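Local coordinates for protein peptidoglycan glycosyltransferase (Atopobium parvulum, PDB 4OVD) that belongs to the penicillin-binding protein family, pairing a dimerisation domain with a penicillin-binding domain in a single chain, at residues 346-351 / 469-474; 483-488 / 517-522. One frame throughout, in Å; residues are numbered along the deposited sequence.

Contact 1. Residues 346-351 / 469-474; sequences EMLRRS and TTVVKE
Arg349 and Val471 mark the closest backbone approach of two packed helices, 344-350 and 458-474, in the penicillin-binding domain; the axes of the segments pass 8.4 Å apart and cross at -50°. The polar link is one hydrogen bond between an arginine side chain and a main-chain carbonyl: Arg349 NH1 donates to Glu474 O at 3.0 Å, with the carbonyl lying at the edge of the guanidinium. Chi1 and chi2, both near 180°, carry Arg349 CD out alongside Glu474 CB; the bend at chi3 (70°) then turns the guanidinium. The salt bridges all lie within 346-351. Glu346 forms a network with Arg349 and Arg350; its OE2 accepts Arg349 NH2 at 2.6 Å through the syn lone pair and Arg350 NE at 2.7 Å on the anti side, which should limit rotation of both guanidiniums. Beyond, Ser351 closes a Schellman motif and hydrogen-bonds through OG to Lys298 and Lys490, as expected for the first serine of the family's SxN motif. The remainder is van der Waals contact. Thr470 turns its methyl to the arginine stem and its hydroxyl to Arg345. Deeper in, Val471 CG2 lies 4.2 Å from Leu348 CD2 and 3.6 Å from Leu348 O.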
loop_
_atom_site.group_PDB
_atom_site.type_symbol
_atom_site.label_atom_id
_atom_site.label_comp_id
_atom_site.label_asym_id
_atom_site.label_seq_id
_atom_site.Cartn_x
_atom_site.Cartn_y
_atom_site.Cartn_z
ATOM N N GLU A 346 11.939 -14.237 -16.783
ATOM C CA GLU A 346 10.724 -14.796 -17.417
ATOM C C GLU A 346 9.675 -15.260 -16.405
ATOM O O GLU A 346 8.504 -15.120 -16.650
ATOM C CB GLU A 346 11.150 -15.950 -18.302
ATOM C CG GLU A 346 10.014 -16.692 -18.983
ATOM C CD GLU A 346 9.177 -15.835 -19.884
ATOM O OE1 GLU A 346 9.626 -14.680 -20.230
ATOM O OE2 GLU A 346 8.062 -16.325 -20.204
HETATM N N MSE A 347 10.072 -15.823 -15.262
HETATM C CA MSE A 347 9.072 -16.303 -14.285
HETATM C C MSE A 347 8.293 -15.127 -13.793
HETATM O O MSE A 347 7.052 -15.223 -13.576
HETATM C CB MSE A 347 9.761 -16.962 -13.100
HETATM C CG MSE A 347 10.522 -18.168 -13.527
HETATM SE SE MSE A 347 11.531 -18.879 -11.966
HETATM C CE MSE A 347 12.890 -19.921 -12.874
ATOM N N LEU A 348 8.951 -13.999 -13.664
ATOM C CA LEU A 348 8.288 -12.795 -13.281
ATOM C C LEU A 348 7.426 -12.175 -14.398
ATOM O O LEU A 348 6.360 -11.717 -14.151
ATOM C CB LEU A 348 9.298 -11.809 -12.754
ATOM C CG LEU A 348 8.805 -10.929 -11.634
ATOM C CD1 LEU A 348 8.596 -11.704 -10.375
ATOM C CD2 LEU A 348 9.667 -9.717 -11.393
ATOM N N ARG A 349 7.927 -12.175 -15.612
ATOM C CA ARG A 349 7.228 -11.630 -16.747
ATOM C C ARG A 349 5.852 -12.273 -16.895
ATOM O O ARG A 349 4.867 -11.613 -16.918
ATOM C CB ARG A 349 8.038 -11.847 -17.987
ATOM C CG ARG A 349 7.473 -11.204 -19.219
ATOM C CD ARG A 349 8.145 -11.701 -20.473
ATOM N NE ARG A 349 7.807 -13.062 -20.780
ATOM C CZ ARG A 349 6.679 -13.439 -21.347
ATOM N NH1 ARG A 349 5.761 -12.557 -21.700
ATOM N NH2 ARG A 349 6.471 -14.701 -21.556
ATOM N N ARG A 350 5.830 -13.585 -16.943
ATOM C CA ARG A 350 4.607 -14.350 -17.011
ATOM C C ARG A 350 3.930 -14.715 -15.676
ATOM O O ARG A 350 2.883 -15.291 -15.654
ATOM C CB ARG A 350 4.873 -15.596 -17.816
ATOM C CG ARG A 350 5.603 -16.666 -17.096
ATOM C CD ARG A 350 5.564 -17.971 -17.861
ATOM N NE ARG A 350 6.034 -17.842 -19.226
ATOM C CZ ARG A 350 5.465 -18.409 -20.269
ATOM N NH1 ARG A 350 4.397 -19.156 -20.110
ATOM N NH2 ARG A 350 5.966 -18.234 -21.464
ATOM N N SER A 351 4.545 -14.361 -14.578
ATOM C CA SER A 351 4.033 -14.668 -13.276
ATOM C C SER A 351 3.834 -16.142 -13.072
ATOM O O SER A 351 2.753 -16.600 -12.843
ATOM C CB SER A 351 2.772 -13.902 -12.985
ATOM O OG SER A 351 2.657 -13.750 -11.620
ATOM N N THR A 469 10.526 -3.919 -15.012
ATOM C CA THR A 469 10.356 -3.203 -16.253
ATOM C C THR A 469 9.936 -4.179 -17.382
ATOM O O THR A 469 9.100 -3.818 -18.210
ATOM C CB THR A 469 11.647 -2.455 -16.615
ATOM O OG1 THR A 469 11.906 -1.569 -15.526
ATOM C CG2 THR A 469 11.516 -1.652 -17.935
ATOM N N THR A 470 10.488 -5.396 -17.384
ATOM C CA THR A 470 10.152 -6.445 -18.360
ATOM C C THR A 470 8.710 -6.817 -18.194
ATOM O O THR A 470 8.030 -7.045 -19.180
ATOM C CB THR A 470 11.013 -7.696 -18.118
ATOM O OG1 THR A 470 12.358 -7.385 -18.472
ATOM C CG2 THR A 470 10.624 -8.846 -18.977
ATOM N N VAL A 471 8.228 -6.821 -16.968
ATOM C CA VAL A 471 6.824 -7.160 -16.694
ATOM C C VAL A 471 5.896 -6.217 -17.455
ATOM O O VAL A 471 4.878 -6.622 -17.978
ATOM C CB VAL A 471 6.450 -7.099 -15.185
ATOM C CG1 VAL A 471 4.912 -7.249 -14.957
ATOM C CG2 VAL A 471 7.179 -8.239 -14.435
ATOM N N VAL A 472 6.242 -4.952 -17.458
ATOM C CA VAL A 472 5.412 -3.941 -18.025
ATOM C C VAL A 472 5.668 -3.822 -19.509
ATOM O O VAL A 472 4.775 -3.521 -20.261
ATOM C CB VAL A 472 5.612 -2.597 -17.308
ATOM C CG1 VAL A 472 4.882 -1.503 -18.009
ATOM C CG2 VAL A 472 5.055 -2.666 -15.902
ATOM N N LYS A 473 6.904 -3.982 -19.926
ATOM C CA LYS A 473 7.159 -3.875 -21.344
ATOM C C LYS A 473 6.781 -5.092 -22.136
ATOM O O LYS A 473 6.318 -4.988 -23.314
ATOM C CB LYS A 473 8.646 -3.563 -21.591
ATOM C CG LYS A 473 8.994 -2.082 -21.391
ATOM C CD LYS A 473 10.403 -1.792 -21.908
ATOM C CE LYS A 473 10.704 -0.290 -21.995
ATOM N NZ LYS A 473 10.556 0.455 -20.703
ATOM N N GLU A 474 7.040 -6.258 -21.548
ATOM C CA GLU A 474 6.878 -7.498 -22.248
ATOM C C GLU A 474 5.988 -8.491 -21.635
ATOM O O GLU A 474 5.859 -9.558 -22.197
ATOM C CB GLU A 474 8.294 -8.149 -22.372
ATOM C CG GLU A 474 9.222 -7.210 -23.136
ATOM C CD GLU A 474 10.691 -7.569 -23.203
ATOM O OE1 GLU A 474 11.240 -8.492 -22.496
ATOM O OE2 GLU A 474 11.308 -6.822 -24.003
#

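Contact 2. Residues 483-488 / 517-522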
loop_
_atom_site.group_PDB
_atom_site.type_symbol
_atom_site.label_atom_id
_atom_site.label_comp_id
_atom_site.label_asym_id
_atom_site.label_seq_id
_atom_site.Cartn_x
_atom_site.Cartn_y
_atom_site.Cartn_z
ATOM N N TYR A 483 2.749 6.217 -21.998
ATOM C CA TYR A 483 3.510 6.854 -23.060
ATOM C C TYR A 483 4.413 7.963 -22.514
ATOM O O TYR A 483 3.923 8.843 -21.825
ATOM C CB TYR A 483 2.554 7.438 -24.099
ATOM C CG TYR A 483 3.337 8.012 -25.254
ATOM C CD1 TYR A 483 4.096 7.180 -26.087
ATOM C CD2 TYR A 483 3.359 9.386 -25.486
ATOM C CE1 TYR A 483 4.841 7.716 -27.140
ATOM C CE2 TYR A 483 4.086 9.925 -26.532
ATOM C CZ TYR A 483 4.823 9.089 -27.351
ATOM O OH TYR A 483 5.525 9.663 -28.373
ATOM N N GLY A 484 5.715 7.897 -22.814
ATOM C CA GLY A 484 6.719 8.886 -22.359
ATOM C C GLY A 484 7.399 8.612 -21.004
ATOM O O GLY A 484 8.311 9.338 -20.599
ATOM N N TYR A 485 6.996 7.550 -20.292
ATOM C CA TYR A 485 7.591 7.269 -18.992
ATOM C C TYR A 485 8.090 5.860 -18.891
ATOM O O TYR A 485 7.739 5.023 -19.668
ATOM C CB TYR A 485 6.529 7.468 -17.910
ATOM C CG TYR A 485 6.010 8.888 -17.775
ATOM C CD1 TYR A 485 4.959 9.362 -18.549
ATOM C CD2 TYR A 485 6.558 9.739 -16.830
ATOM C CE1 TYR A 485 4.502 10.663 -18.396
ATOM C CE2 TYR A 485 6.112 11.008 -16.668
ATOM C CZ TYR A 485 5.095 11.470 -17.456
ATOM O OH TYR A 485 4.698 12.740 -17.239
ATOM N N THR A 486 8.916 5.580 -17.911
ATOM C CA THR A 486 9.368 4.205 -17.670
ATOM C C THR A 486 8.549 3.730 -16.510
ATOM O O THR A 486 8.363 4.476 -15.606
ATOM C CB THR A 486 10.847 4.128 -17.270
ATOM O OG1 THR A 486 11.652 4.532 -18.366
ATOM C CG2 THR A 486 11.206 2.717 -16.901
ATOM N N VAL A 487 7.969 2.548 -16.594
ATOM C CA VAL A 487 7.148 1.969 -15.511
ATOM C C VAL A 487 7.682 0.585 -15.218
ATOM O O VAL A 487 7.821 -0.233 -16.116
ATOM C CB VAL A 487 5.670 1.891 -15.911
ATOM C CG1 VAL A 487 4.794 1.175 -14.867
ATOM C CG2 VAL A 487 5.169 3.274 -16.184
ATOM N N ALA A 488 8.086 0.371 -13.971
ATOM C CA ALA A 488 8.525 -0.928 -13.524
ATOM C C ALA A 488 7.379 -1.375 -12.585
ATOM O O ALA A 488 6.985 -0.630 -11.707
ATOM C CB ALA A 488 9.795 -0.788 -12.744
ATOM N N ILE A 517 6.118 1.675 -10.326
ATOM C CA ILE A 517 7.021 2.741 -9.987
ATOM C C ILE A 517 7.215 3.490 -11.290
ATOM O O ILE A 517 7.538 2.882 -12.310
ATOM C CB ILE A 517 8.363 2.125 -9.528
ATOM C CG1 ILE A 517 8.145 1.207 -8.324
ATOM C CG2 ILE A 517 9.358 3.215 -9.177
ATOM C CD1 ILE A 517 9.216 0.152 -8.032
ATOM N N VAL A 518 6.985 4.792 -11.275
ATOM C CA VAL A 518 7.115 5.609 -12.474
ATOM C C VAL A 518 8.512 6.267 -12.439
ATOM O O VAL A 518 8.912 6.750 -11.394
ATOM C CB VAL A 518 6.010 6.690 -12.529
ATOM C CG1 VAL A 518 6.050 7.422 -13.850
ATOM C CG2 VAL A 518 4.633 6.081 -12.349
ATOM N N ASN A 519 9.241 6.238 -13.570
ATOM C CA ASN A 519 10.582 6.797 -13.711
ATOM C C ASN A 519 11.338 6.522 -12.461
ATOM O O ASN A 519 11.616 7.441 -11.647
ATOM C CB ASN A 519 10.517 8.282 -14.008
ATOM C CG ASN A 519 9.910 8.559 -15.370
ATOM O OD1 ASN A 519 9.636 7.641 -16.129
ATOM N ND2 ASN A 519 9.710 9.837 -15.697
ATOM N N PRO A 520 11.631 5.232 -12.257
ATOM C CA PRO A 520 12.302 4.724 -11.082
ATOM C C PRO A 520 13.633 5.421 -10.767
ATOM O O PRO A 520 13.982 5.525 -9.596
ATOM C CB PRO A 520 12.514 3.262 -11.428
ATOM C CG PRO A 520 11.452 2.973 -12.441
ATOM C CD PRO A 520 11.476 4.174 -13.275
ATOM N N SER A 521 14.329 5.920 -11.798
ATOM C CA SER A 521 15.565 6.649 -11.605
ATOM C C SER A 521 15.316 8.038 -10.997
ATOM O O SER A 521 16.248 8.670 -10.571
ATOM C CB SER A 521 16.333 6.761 -12.942
ATOM O OG SER A 521 15.575 7.430 -13.972
ATOM N N GLU A 522 14.077 8.533 -10.977
ATOM C CA GLU A 522 13.756 9.854 -10.370
ATOM C C GLU A 522 13.299 9.774 -8.909
ATOM O O GLU A 522 13.252 10.794 -8.248
ATOM C CB GLU A 522 12.721 10.632 -11.207
ATOM C CG GLU A 522 13.224 10.955 -12.623
ATOM C CD GLU A 522 12.307 11.888 -13.432
ATOM O OE1 GLU A 522 11.349 12.471 -12.863
ATOM O OE2 GLU A 522 12.574 12.066 -14.654
#
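Thr486 and Asn519 prolong an antiparallel strand pair past its last regular bridge. The tight part begins deeper, where Ala488 and Ile517 form a hydrogen-bonded pair: Ala488 N reaches Ile517 O at 3.1 Å and Ile517 N reaches Ala488 O at 2.8 Å. Val487 and Val518 follow as a non-hydrogen-bonded pair, with CA-H...O contacts beside it. Asn519 then leaves the strand with positive phi, yet the ladder gains one more rung. Its N binds Thr486 O, while its side-chain OD1, in place of the main-chain O, accepts Thr486 N at 2.8 Å. This last bond is nearly straight (173° at the hydrogen) and meets OD1 almost head-on. With chi1 at -67°, the amide swings back beside the backbone N to get there, and the main-chain O of Asn519 instead takes Glu522 N in the following turn.

Both faces of the pair are buried: Val487 and Val518 lie against Phe546 of helix 542-556, Ala488 and Ile517 against helix 458-474. Tyr485 belongs to the tight side too. Its CD2 touches Val518 CG1 at 3.8 Å, and Asn519 ND2 sits at the edge of its ring, 3.4 Å from CD2, the amide turned 27° from the ring plane; Tyr485 OH binds Ile559 O. The looser side is the partly exposed flank, where Thr486 CG2 and Pro520 CD meet at 3.9 Å, their side chains at about a right angle. The pair joins the start of edge strand 487-495, which carries the family's KTG motif, to the end of strand 510-518 in the five-stranded antiparallel sheet of the penicillin-binding domain.

Contacts 1 and 2 share neighbouring elements: helix 458-474 of contact 1 leads along the chain into strand 487-495 of contact 2, and their centres are about 15 Å apart. The two meet directly, Val472 CB lying 3.4 Å from Val487 O and Thr469 OG1 3.6 Å from Ala488 CB, so the helix lies across one face of the sheet edge. Both are mainly buried, but each has a surface margin, charged at Glu474 in contact 1 and made of Thr486 and Pro520 in contact 2. Chemistry follows place: the helices meet through side chains, with a single hydrogen bond, from an arginine to a main-chain carbonyl, whereas paired strands join chiefly through their backbones.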